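Exoribonuclease II, mitochondrial (Candida glabrata, PDB 6F3H) probably degrades RNA from the 3' end, one nucleotide at a time, as the nuclease component of the mitochondrial RNA degradosome. Local coordinates at residues 227-235 against 245-255; 629-637 against 686-695. The protein carries 1 engineered substitution. One frame throughout, in Å; residues are numbered along the deposited sequence.

Contact 1 comes first along the chain and is closed before contact 2 opens. The two lie on opposite sides of the centre of the chain, with their own centres about 34 Å apart and their nearest atoms about 16 Å apart, and they share no strand or sheet. Contact 1 is the hairpin of strands 231-237 and 242-248 running into helix 251-281; its nearest atom stays about 12 Å from the RNA. Contact 2, within the RNB domain, joins strand 632-634 to the loop ahead of helix 703-716 and touches three nucleotides directly. One is packing in and beside a three-stranded sheet away from the annotated sites, the other lines the bound RNA.

Contact 1 (227-235 against 245-255); sequences QNNLWGSVY and TVAVLPLKKAH
His255 meets Asn228 at the edge of its imidazole: ND1 donates to Asn228 O at 2.7 Å, with the carbonyl oxygen near the ring plane and the ring nitrogen in the plane of the carbonyl. Trp231 has Ala247 O at its edge, while Val248 CG2 packs obliquely against the six-membered ring, 3.7 Å from Trp231 CZ3. The indole and the valine run side by side, pointing the same way; His156 also meets the indole, edge-to-face, and Gln225 OE1 accepts from NE1. Tyr235 turns its ring edge to Thr245 O, and its hydroxyl bonds to Asp359.

Trp231, Tyr235 and their partners belong to an antiparallel beta hairpin, strands 231-237 and 242-248, with short-segment axes 4.4 Å apart at an angle of 163°. Strand 242-248 is the middle one of three, with strand 166-169 along its other side. The backbone ties across the hairpin are Tyr235 N to Thr245 O at 3.1 Å and Gly232 N to Ala247 O at 2.9 Å. Farther along, Leu249 N donates to Leu230 O at 3.1 Å.

Leu249 CG lies anti to its own carbonyl carbon (chi1 -47°), which brings CD1 to 3.5 Å from Trp231 O. Pro250 then takes the N-cap position of helix 251-281. The first turn of that helix supplies Leu251, whose CD1 lies 3.7 Å from Leu230 CD2, the two leucines alongside each other, and His255, whose CB packs on the same Leu230 methyl.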
loop_
_atom_site.group_PDB
_atom_site.type_symbol
_atom_site.label_atom_id
_atom_site.label_comp_id
_atom_site.label_asym_id
_atom_site.label_seq_id
_atom_site.Cartn_x
_atom_site.Cartn_y
_atom_site.Cartn_z
ATOM N N GLN A 227 -6.980 2.133 -23.314
ATOM C CA GLN A 227 -8.315 2.106 -23.871
ATOM C C GLN A 227 -8.583 0.855 -24.694
ATOM O O GLN A 227 -9.745 0.560 -24.975
ATOM C CB GLN A 227 -8.523 3.362 -24.696
ATOM C CG GLN A 227 -8.453 4.579 -23.813
ATOM C CD GLN A 227 -9.454 4.510 -22.680
ATOM O OE1 GLN A 227 -10.577 4.015 -22.842
ATOM N NE2 GLN A 227 -9.010 4.923 -21.493
ATOM N N ASN A 228 -7.557 0.094 -25.066
ATOM C CA ASN A 228 -7.749 -1.172 -25.762
ATOM C C ASN A 228 -7.613 -2.354 -24.842
ATOM O O ASN A 228 -7.498 -3.482 -25.323
ATOM C CB ASN A 228 -6.717 -1.340 -26.880
ATOM C CG ASN A 228 -6.808 -0.266 -27.929
ATOM O OD1 ASN A 228 -7.884 -0.005 -28.466
ATOM N ND2 ASN A 228 -5.677 0.386 -28.218
ATOM N N ASN A 229 -7.604 -2.122 -23.538
ATOM C CA ASN A 229 -7.495 -3.198 -22.563
ATOM C C ASN A 229 -6.199 -3.954 -22.745
ATOM O O ASN A 229 -6.139 -5.179 -22.637
ATOM C CB ASN A 229 -8.694 -4.130 -22.620
ATOM C CG ASN A 229 -9.987 -3.392 -22.417
ATOM O OD1 ASN A 229 -10.824 -3.298 -23.328
ATOM N ND2 ASN A 229 -10.157 -2.833 -21.211
ATOM N N LEU A 230 -5.151 -3.202 -23.011
ATOM C CA LEU A 230 -3.830 -3.781 -23.157
ATOM C C LEU A 230 -2.975 -3.607 -21.909
ATOM O O LEU A 230 -2.067 -4.409 -21.671
ATOM C CB LEU A 230 -3.124 -3.141 -24.354
ATOM C CG LEU A 230 -3.774 -3.288 -25.715
ATOM C CD1 LEU A 230 -3.039 -2.399 -26.697
ATOM C CD2 LEU A 230 -3.725 -4.747 -26.134
ATOM N N TRP A 231 -3.266 -2.590 -21.106
ATOM C CA TRP A 231 -2.546 -2.311 -19.881
ATOM C C TRP A 231 -3.567 -1.974 -18.808
ATOM O O TRP A 231 -4.649 -1.458 -19.095
ATOM C CB TRP A 231 -1.555 -1.150 -20.074
ATOM C CG TRP A 231 -0.780 -1.229 -21.361
ATOM C CD1 TRP A 231 -1.175 -0.775 -22.575
ATOM C CD2 TRP A 231 0.518 -1.806 -21.556
ATOM N NE1 TRP A 231 -0.211 -1.041 -23.529
ATOM C CE2 TRP A 231 0.837 -1.675 -22.925
ATOM C CE3 TRP A 231 1.438 -2.429 -20.706
ATOM C CZ2 TRP A 231 2.033 -2.135 -23.464
ATOM C CZ3 TRP A 231 2.619 -2.884 -21.241
ATOM C CH2 TRP A 231 2.909 -2.732 -22.612
ATOM N N GLY A 232 -3.207 -2.229 -17.562
ATOM C CA GLY A 232 -4.049 -1.872 -16.452
ATOM C C GLY A 232 -3.772 -0.446 -16.038
ATOM O O GLY A 232 -3.176 0.340 -16.769
ATOM N N SER A 233 -4.272 -0.093 -14.864
ATOM C CA SER A 233 -4.008 1.229 -14.335
ATOM C C SER A 233 -2.542 1.380 -13.992
ATOM O O SER A 233 -1.859 0.434 -13.559
ATOM C CB SER A 233 -4.842 1.509 -13.090
ATOM O OG SER A 233 -6.216 1.328 -13.343
ATOM N N VAL A 234 -2.096 2.612 -14.137
ATOM C CA VAL A 234 -0.784 3.049 -13.707
ATOM C C VAL A 234 -0.910 3.533 -12.268
ATOM O O VAL A 234 -1.659 4.466 -11.977
ATOM C CB VAL A 234 -0.279 4.171 -14.621
ATOM C CG1 VAL A 234 0.940 4.820 -14.034
ATOM C CG2 VAL A 234 -0.024 3.630 -16.000
ATOM N N TYR A 235 -0.144 2.945 -11.374
ATOM C CA TYR A 235 -0.202 3.316 -9.977
ATOM C C TYR A 235 0.904 4.307 -9.677
ATOM O O TYR A 235 2.036 4.127 -10.125
ATOM C CB TYR A 235 -0.070 2.079 -9.117
ATOM C CG TYR A 235 -1.297 1.240 -9.151
ATOM C CD1 TYR A 235 -1.526 0.334 -10.171
ATOM C CD2 TYR A 235 -2.242 1.359 -8.148
ATOM C CE1 TYR A 235 -2.669 -0.438 -10.175
ATOM C CE2 TYR A 235 -3.378 0.602 -8.141
ATOM C CZ TYR A 235 -3.595 -0.296 -9.144
ATOM O OH TYR A 235 -4.753 -1.037 -9.085
ATOM N N THR A 245 4.027 0.989 -11.171
ATOM C CA THR A 245 3.834 -0.270 -11.856
ATOM C C THR A 245 2.601 -0.133 -12.728
ATOM O O THR A 245 1.803 0.797 -12.560
ATOM C CB THR A 245 3.699 -1.394 -10.841
ATOM O OG1 THR A 245 3.755 -2.669 -11.498
ATOM C CG2 THR A 245 2.388 -1.218 -10.086
ATOM N N VAL A 246 2.476 -1.045 -13.687
ATOM C CA VAL A 246 1.267 -1.138 -14.500
ATOM C C VAL A 246 1.061 -2.584 -14.913
ATOM O O VAL A 246 2.009 -3.296 -15.238
ATOM C CB VAL A 246 1.367 -0.214 -15.729
ATOM C CG1 VAL A 246 2.571 -0.592 -16.570
ATOM C CG2 VAL A 246 0.089 -0.246 -16.544
ATOM N N ALA A 247 -0.185 -3.010 -14.920
ATOM C CA ALA A 247 -0.493 -4.358 -15.351
ATOM C C ALA A 247 -0.378 -4.464 -16.865
ATOM O O ALA A 247 -0.664 -3.517 -17.599
ATOM C CB ALA A 247 -1.906 -4.739 -14.901
ATOM N N VAL A 248 0.065 -5.623 -17.331
ATOM C CA VAL A 248 0.075 -5.957 -18.748
ATOM C C VAL A 248 -1.016 -7.001 -18.955
ATOM O O VAL A 248 -0.820 -8.181 -18.657
ATOM C CB VAL A 248 1.444 -6.475 -19.192
ATOM C CG1 VAL A 248 1.474 -6.691 -20.685
ATOM C CG2 VAL A 248 2.509 -5.542 -18.727
ATOM N N LEU A 249 -2.147 -6.593 -19.471
ATOM C CA LEU A 249 -3.299 -7.478 -19.600
ATOM C C LEU A 249 -3.150 -8.390 -20.815
ATOM O O LEU A 249 -2.636 -7.964 -21.849
ATOM C CB LEU A 249 -4.572 -6.660 -19.716
ATOM C CG LEU A 249 -4.652 -5.551 -18.672
ATOM C CD1 LEU A 249 -5.893 -4.756 -18.862
ATOM C CD2 LEU A 249 -4.631 -6.145 -17.301
ATOM N N PRO A 250 -3.603 -9.640 -20.717
ATOM C CA PRO A 250 -3.397 -10.587 -21.819
ATOM C C PRO A 250 -4.177 -10.211 -23.078
ATOM O O PRO A 250 -5.336 -9.786 -23.039
ATOM C CB PRO A 250 -3.884 -11.915 -21.233
ATOM C CG PRO A 250 -4.952 -11.490 -20.275
ATOM C CD PRO A 250 -4.501 -10.185 -19.682
ATOM N N LEU A 251 -3.514 -10.395 -24.213
ATOM C CA LEU A 251 -4.094 -10.032 -25.488
ATOM C C LEU A 251 -5.383 -10.782 -25.731
ATOM O O LEU A 251 -6.412 -10.182 -26.042
ATOM C CB LEU A 251 -3.094 -10.322 -26.588
ATOM C CG LEU A 251 -3.421 -9.625 -27.892
ATOM C CD1 LEU A 251 -3.425 -8.139 -27.647
ATOM C CD2 LEU A 251 -2.375 -9.975 -28.913
ATOM N N LYS A 252 -5.343 -12.101 -25.633
ATOM C CA LYS A 252 -6.532 -12.856 -25.995
ATOM C C LYS A 252 -7.575 -12.802 -24.890
ATOM O O LYS A 252 -8.774 -12.814 -25.152
ATOM C CB LYS A 252 -6.171 -14.299 -26.339
ATOM N N LYS A 253 -7.166 -12.764 -23.653
ATOM C CA LYS A 253 -8.194 -12.908 -22.643
ATOM C C LYS A 253 -8.864 -11.590 -22.279
ATOM O O LYS A 253 -9.913 -11.596 -21.634
ATOM C CB LYS A 253 -7.608 -13.600 -21.398
ATOM C CG LYS A 253 -7.200 -15.056 -21.689
ATOM C CD LYS A 253 -6.881 -15.897 -20.453
ATOM C CE LYS A 253 -7.447 -17.317 -20.602
ATOM N NZ LYS A 253 -6.838 -18.305 -19.664
ATOM N N ALA A 254 -8.314 -10.465 -22.686
ATOM C CA ALA A 254 -8.911 -9.215 -22.252
ATOM C C ALA A 254 -9.149 -8.294 -23.435
ATOM O O ALA A 254 -10.283 -7.874 -23.698
ATOM C CB ALA A 254 -8.013 -8.543 -21.220
ATOM N N HIS A 255 -8.073 -7.965 -24.150
ATOM C CA HIS A 255 -8.221 -7.136 -25.332
ATOM C C HIS A 255 -9.182 -7.780 -26.303
ATOM O O HIS A 255 -10.213 -7.200 -26.669
ATOM C CB HIS A 255 -6.879 -6.936 -26.022
ATOM C CG HIS A 255 -7.019 -6.302 -27.363
ATOM N ND1 HIS A 255 -7.502 -5.021 -27.530
ATOM C CD2 HIS A 255 -6.828 -6.800 -28.607
ATOM C CE1 HIS A 255 -7.562 -4.743 -28.820
ATOM N NE2 HIS A 255 -7.160 -5.806 -29.495
#

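Contact 2 (629-637 against 686-695); sequences PGVYRCYNG and KMIGNTAYLT. With nucleotides of chain C.
Tyr693 OH, at the far end of a ring whose near edge touches Arg633 CB, has two partners: it donates to OP1 of U4 in chain C at 2.5 Å and also bonds to Asn616 ND2. Arg633 NH1 adds a weak bond to OP2 of the same phosphate at 3.0 Å, the oxygen lying at the edge of the guanidinium. One face of that group carries the methyl of Thr695, CG2 standing 3.4 Å from Arg633 NH2, while Thr695 OG1 is held by Asp705. The arginine's CG and CD run out extended (chi1 161°, chi2 175°), which puts CD 3.2 Å from OP1 of A3 in chain C; the bend at chi3 then sets the direction of the guanidinium.

Behind these side chains the backbones join: Arg633 N donates to Tyr693 O at 2.9 Å, and a water accepts from Tyr693 N and can bond to Arg633 O. Both segments lie in the RNB domain, and the Tyr693 side chain is about 14 Å from the bound magnesium ion, consistent with a stretch of the channel that leads RNA to the active site.

Leu694 CD1 makes a CH-pi contact with the Tyr632 ring, 3.7 Å from its centroid. Met687, modelled as selenomethionine and poorly ordered, lies over one face of Tyr635, CG over the centre and SE 4.1 Å from the centroid in a Met-aromatic contact. Tyr635 and Met687 also touch the sugar of G2 in chain C.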
loop_
_atom_site.group_PDB
_atom_site.type_symbol
_atom_site.label_atom_id
_atom_site.label_comp_id
_atom_site.label_asym_id
_atom_site.label_seq_id
_atom_site.Cartn_x
_atom_site.Cartn_y
_atom_site.Cartn_z
ATOM N N PRO A 629 23.512 -4.486 2.458
ATOM C CA PRO A 629 22.346 -4.010 1.714
ATOM C C PRO A 629 21.057 -4.444 2.390
ATOM O O PRO A 629 20.825 -5.639 2.610
ATOM C CB PRO A 629 22.509 -4.693 0.350
ATOM C CG PRO A 629 23.939 -5.068 0.273
ATOM C CD PRO A 629 24.353 -5.386 1.656
ATOM N N GLY A 630 20.196 -3.467 2.668
ATOM C CA GLY A 630 18.923 -3.746 3.297
ATOM C C GLY A 630 17.831 -2.856 2.735
ATOM O O GLY A 630 18.095 -1.818 2.133
ATOM N N VAL A 631 16.595 -3.266 2.999
ATOM C CA VAL A 631 15.404 -2.527 2.611
ATOM C C VAL A 631 14.959 -1.689 3.794
ATOM O O VAL A 631 14.420 -2.216 4.767
ATOM C CB VAL A 631 14.280 -3.470 2.194
ATOM C CG1 VAL A 631 13.125 -2.661 1.670
ATOM C CG2 VAL A 631 14.799 -4.476 1.197
ATOM N N TYR A 632 15.103 -0.386 3.682
ATOM C CA TYR A 632 14.737 0.500 4.770
ATOM C C TYR A 632 13.336 1.017 4.539
ATOM O O TYR A 632 12.773 0.865 3.461
ATOM C CB TYR A 632 15.726 1.665 4.888
ATOM C CG TYR A 632 17.162 1.214 5.015
ATOM C CD1 TYR A 632 17.830 0.638 3.941
ATOM C CD2 TYR A 632 17.846 1.338 6.223
ATOM C CE1 TYR A 632 19.140 0.204 4.057
ATOM C CE2 TYR A 632 19.165 0.900 6.355
ATOM C CZ TYR A 632 19.813 0.334 5.264
ATOM O OH TYR A 632 21.132 -0.109 5.340
ATOM N N ARG A 633 12.771 1.632 5.569
ATOM C CA ARG A 633 11.489 2.298 5.467
ATOM C C ARG A 633 11.728 3.727 5.916
ATOM O O ARG A 633 12.190 3.953 7.038
ATOM C CB ARG A 633 10.434 1.624 6.338
ATOM C CG ARG A 633 9.255 2.547 6.612
ATOM C CD ARG A 633 8.130 1.880 7.363
ATOM N NE ARG A 633 8.013 0.477 7.018
ATOM C CZ ARG A 633 7.267 -0.381 7.697
ATOM N NH1 ARG A 633 6.589 0.045 8.763
ATOM N NH2 ARG A 633 7.221 -1.661 7.320
ATOM N N CYS A 634 11.393 4.688 5.058
ATOM C CA CYS A 634 11.809 6.071 5.222
ATOM C C CYS A 634 10.594 6.965 5.198
ATOM O O CYS A 634 9.504 6.552 4.810
ATOM C CB CYS A 634 12.799 6.511 4.139
ATOM S SG CYS A 634 13.943 5.216 3.674
ATOM N N TYR A 635 10.796 8.202 5.632
ATOM C CA TYR A 635 9.729 9.189 5.605
ATOM C C TYR A 635 10.406 10.543 5.512
ATOM O O TYR A 635 11.197 10.890 6.395
ATOM C CB TYR A 635 8.832 9.093 6.844
ATOM C CG TYR A 635 7.731 10.129 6.883
ATOM C CD1 TYR A 635 8.020 11.453 7.149
ATOM C CD2 TYR A 635 6.407 9.795 6.649
ATOM C CE1 TYR A 635 7.043 12.423 7.166
ATOM C CE2 TYR A 635 5.412 10.778 6.661
ATOM C CZ TYR A 635 5.749 12.092 6.924
ATOM O OH TYR A 635 4.825 13.113 6.957
ATOM N N ASN A 636 10.066 11.311 4.469
ATOM C CA ASN A 636 10.712 12.589 4.206
ATOM C C ASN A 636 9.943 13.751 4.770
ATOM O O ASN A 636 10.545 14.714 5.243
ATOM C CB ASN A 636 10.853 12.860 2.712
ATOM C CG ASN A 636 11.881 12.005 2.054
ATOM O OD1 ASN A 636 12.636 11.303 2.715
ATOM N ND2 ASN A 636 11.917 12.055 0.724
ATOM N N GLY A 637 8.642 13.734 4.629
ATOM C CA GLY A 637 7.893 14.910 4.956
ATOM C C GLY A 637 7.768 15.749 3.714
ATOM O O GLY A 637 8.164 15.356 2.611
ATOM N N LYS A 686 11.501 10.078 9.605
ATOM C CA LYS A 686 11.452 11.276 10.431
ATOM C C LYS A 686 10.262 11.328 11.373
ATOM O O LYS A 686 10.164 12.329 12.090
ATOM C CB LYS A 686 11.476 12.480 9.520
ATOM C CG LYS A 686 12.794 12.562 8.791
ATOM C CD LYS A 686 12.924 13.896 8.139
ATOM C CE LYS A 686 14.069 13.904 7.163
ATOM N NZ LYS A 686 14.061 15.167 6.379
HETATM N N MSE A 687 9.403 10.307 11.413
HETATM C CA MSE A 687 8.301 10.196 12.407
HETATM C C MSE A 687 8.663 9.420 13.631
HETATM O O MSE A 687 8.312 9.765 14.751
HETATM C CB MSE A 687 7.070 9.494 11.826
HETATM C CG MSE A 687 6.617 10.036 10.525
HETATM SE SE MSE A 687 6.107 11.872 10.853
HETATM C CE MSE A 687 4.164 11.791 10.837
ATOM N N ILE A 688 9.320 8.302 13.366
ATOM C CA ILE A 688 9.766 7.426 14.425
ATOM C C ILE A 688 10.880 8.089 15.210
ATOM O O ILE A 688 11.021 7.878 16.421
ATOM C CB ILE A 688 10.189 6.110 13.765
ATOM C CG1 ILE A 688 8.944 5.406 13.253
ATOM C CG2 ILE A 688 10.940 5.244 14.727
ATOM C CD1 ILE A 688 9.236 4.131 12.575
ATOM N N GLY A 689 11.670 8.913 14.545
ATOM C CA GLY A 689 12.746 9.595 15.204
ATOM C C GLY A 689 13.515 10.417 14.207
ATOM O O GLY A 689 12.935 11.065 13.334
ATOM N N ASN A 690 14.831 10.375 14.316
ATOM C CA ASN A 690 15.687 11.121 13.413
ATOM C C ASN A 690 16.684 10.182 12.783
ATOM O O ASN A 690 17.805 10.571 12.472
ATOM C CB ASN A 690 16.424 12.228 14.152
ATOM C CG ASN A 690 17.052 11.732 15.423
ATOM O OD1 ASN A 690 16.361 11.412 16.387
ATOM N ND2 ASN A 690 18.374 11.621 15.421
ATOM N N THR A 691 16.322 8.920 12.667
ATOM C CA THR A 691 17.303 7.940 12.259
ATOM C C THR A 691 16.679 6.934 11.298
ATOM O O THR A 691 15.453 6.849 11.148
ATOM C CB THR A 691 17.936 7.280 13.487
ATOM O OG1 THR A 691 19.128 6.607 13.075
ATOM C CG2 THR A 691 16.968 6.313 14.200
ATOM N N ALA A 692 17.556 6.187 10.627
ATOM C CA ALA A 692 17.140 5.125 9.728
ATOM C C ALA A 692 16.280 4.085 10.453
ATOM O O ALA A 692 16.283 3.990 11.678
ATOM C CB ALA A 692 18.365 4.448 9.116
ATOM N N TYR A 693 15.534 3.300 9.670
ATOM C CA TYR A 693 14.569 2.327 10.189
ATOM C C TYR A 693 14.506 1.160 9.223
ATOM O O TYR A 693 14.205 1.363 8.046
ATOM C CB TYR A 693 13.197 2.971 10.337
ATOM C CG TYR A 693 12.160 2.155 11.061
ATOM C CD1 TYR A 693 12.135 2.121 12.448
ATOM C CD2 TYR A 693 11.152 1.492 10.371
ATOM C CE1 TYR A 693 11.176 1.403 13.129
ATOM C CE2 TYR A 693 10.178 0.775 11.045
ATOM C CZ TYR A 693 10.196 0.735 12.429
ATOM O OH TYR A 693 9.238 0.027 13.124
ATOM N N LEU A 694 14.784 -0.048 9.697
ATOM C CA LEU A 694 14.857 -1.218 8.830
ATOM C C LEU A 694 14.046 -2.331 9.465
ATOM O O LEU A 694 14.389 -2.797 10.552
ATOM C CB LEU A 694 16.312 -1.644 8.627
ATOM C CG LEU A 694 16.592 -2.830 7.704
ATOM C CD1 LEU A 694 17.663 -2.458 6.716
ATOM C CD2 LEU A 694 17.032 -4.065 8.469
ATOM N N THR A 695 12.984 -2.765 8.792
ATOM C CA THR A 695 11.984 -3.614 9.426
ATOM C C THR A 695 12.389 -5.073 9.296
ATOM O O THR A 695 12.607 -5.565 8.189
ATOM C CB THR A 695 10.593 -3.397 8.820
ATOM O OG1 THR A 695 10.599 -3.792 7.447
ATOM C CG2 THR A 695 10.181 -1.951 8.924
ATOM P P U C 4 5.741 0.068 12.222
ATOM O OP1 U C 4 7.056 -0.563 12.000
ATOM O OP2 U C 4 4.734 0.075 11.145
ATOM O "O5'" U C 4 5.103 -0.707 13.424
ATOM C "C5'" U C 4 5.715 -0.638 14.686
ATOM C "C4'" U C 4 4.891 -1.396 15.652
ATOM O "O4'" U C 4 3.681 -0.650 15.928
ATOM C "C3'" U C 4 4.379 -2.712 15.123
ATOM O "O3'" U C 4 5.349 -3.735 15.110
ATOM C "C2'" U C 4 3.179 -2.966 16.016
ATOM O "O2'" U C 4 3.591 -3.412 17.298
ATOM C "C1'" U C 4 2.615 -1.550 16.154
ATOM N N1 U C 4 1.546 -1.296 15.161
ATOM C C2 U C 4 0.268 -1.626 15.560
ATOM O O2 U C 4 0.014 -2.072 16.663
ATOM N N3 U C 4 -0.708 -1.402 14.633
ATOM C C4 U C 4 -0.523 -0.898 13.367
ATOM O O4 U C 4 -1.520 -0.756 12.652
ATOM C C5 U C 4 0.835 -0.586 13.015
ATOM C C6 U C 4 1.802 -0.791 13.902
ATOM P P A C 3 4.653 4.482 8.976
ATOM O OP1 A C 3 5.948 4.013 8.419
ATOM O OP2 A C 3 3.402 4.046 8.357
ATOM O "O5'" A C 3 4.543 4.110 10.522
ATOM C "C5'" A C 3 5.602 4.397 11.417
ATOM C "C4'" A C 3 5.321 3.884 12.809
ATOM O "O4'" A C 3 4.244 4.649 13.409
ATOM C "C3'" A C 3 4.862 2.434 12.908
ATOM O "O3'" A C 3 5.937 1.516 12.866
ATOM C "C2'" A C 3 4.077 2.422 14.210
ATOM O "O2'" A C 3 4.928 2.381 15.333
ATOM C "C1'" A C 3 3.417 3.796 14.162
ATOM N N9 A C 3 2.170 3.684 13.427
ATOM C C8 A C 3 1.960 3.828 12.088
ATOM N N7 A C 3 0.724 3.618 11.748
ATOM C C5 A C 3 0.131 3.302 12.945
ATOM C C6 A C 3 -1.171 2.977 13.254
ATOM N N6 A C 3 -2.131 2.920 12.335
ATOM N N1 A C 3 -1.430 2.711 14.555
ATOM C C2 A C 3 -0.439 2.780 15.468
ATOM N N3 A C 3 0.839 3.079 15.292
ATOM C C4 A C 3 1.018 3.318 13.993
ATOM P P G C 2 0.960 6.932 5.892
ATOM O OP1 G C 2 1.959 6.218 5.032
ATOM O OP2 G C 2 -0.404 6.437 6.240
ATOM O "O5'" G C 2 1.597 7.254 7.305
ATOM C "C5'" G C 2 2.747 8.069 7.398
ATOM C "C4'" G C 2 3.304 8.073 8.793
ATOM O "O4'" G C 2 2.432 8.802 9.682
ATOM C "C3'" G C 2 3.451 6.722 9.452
ATOM O "O3'" G C 2 4.613 6.064 9.004
ATOM C "C2'" G C 2 3.473 7.081 10.927
ATOM O "O2'" G C 2 4.744 7.559 11.324
ATOM C "C1'" G C 2 2.492 8.245 10.968
ATOM N N9 G C 2 1.156 7.769 11.248
ATOM C C8 G C 2 0.199 7.659 10.278
ATOM N N7 G C 2 -0.907 7.205 10.764
ATOM C C5 G C 2 -0.623 7.016 12.109
ATOM C C6 G C 2 -1.462 6.539 13.118
ATOM O O6 G C 2 -2.635 6.195 12.949
ATOM N N1 G C 2 -0.815 6.489 14.371
ATOM C C2 G C 2 0.501 6.859 14.635
ATOM N N2 G C 2 0.918 6.730 15.930
ATOM N N3 G C 2 1.307 7.318 13.662
ATOM C C4 G C 2 0.665 7.359 12.453
HETATM O O HOH W 1 15.043 3.988 6.880
#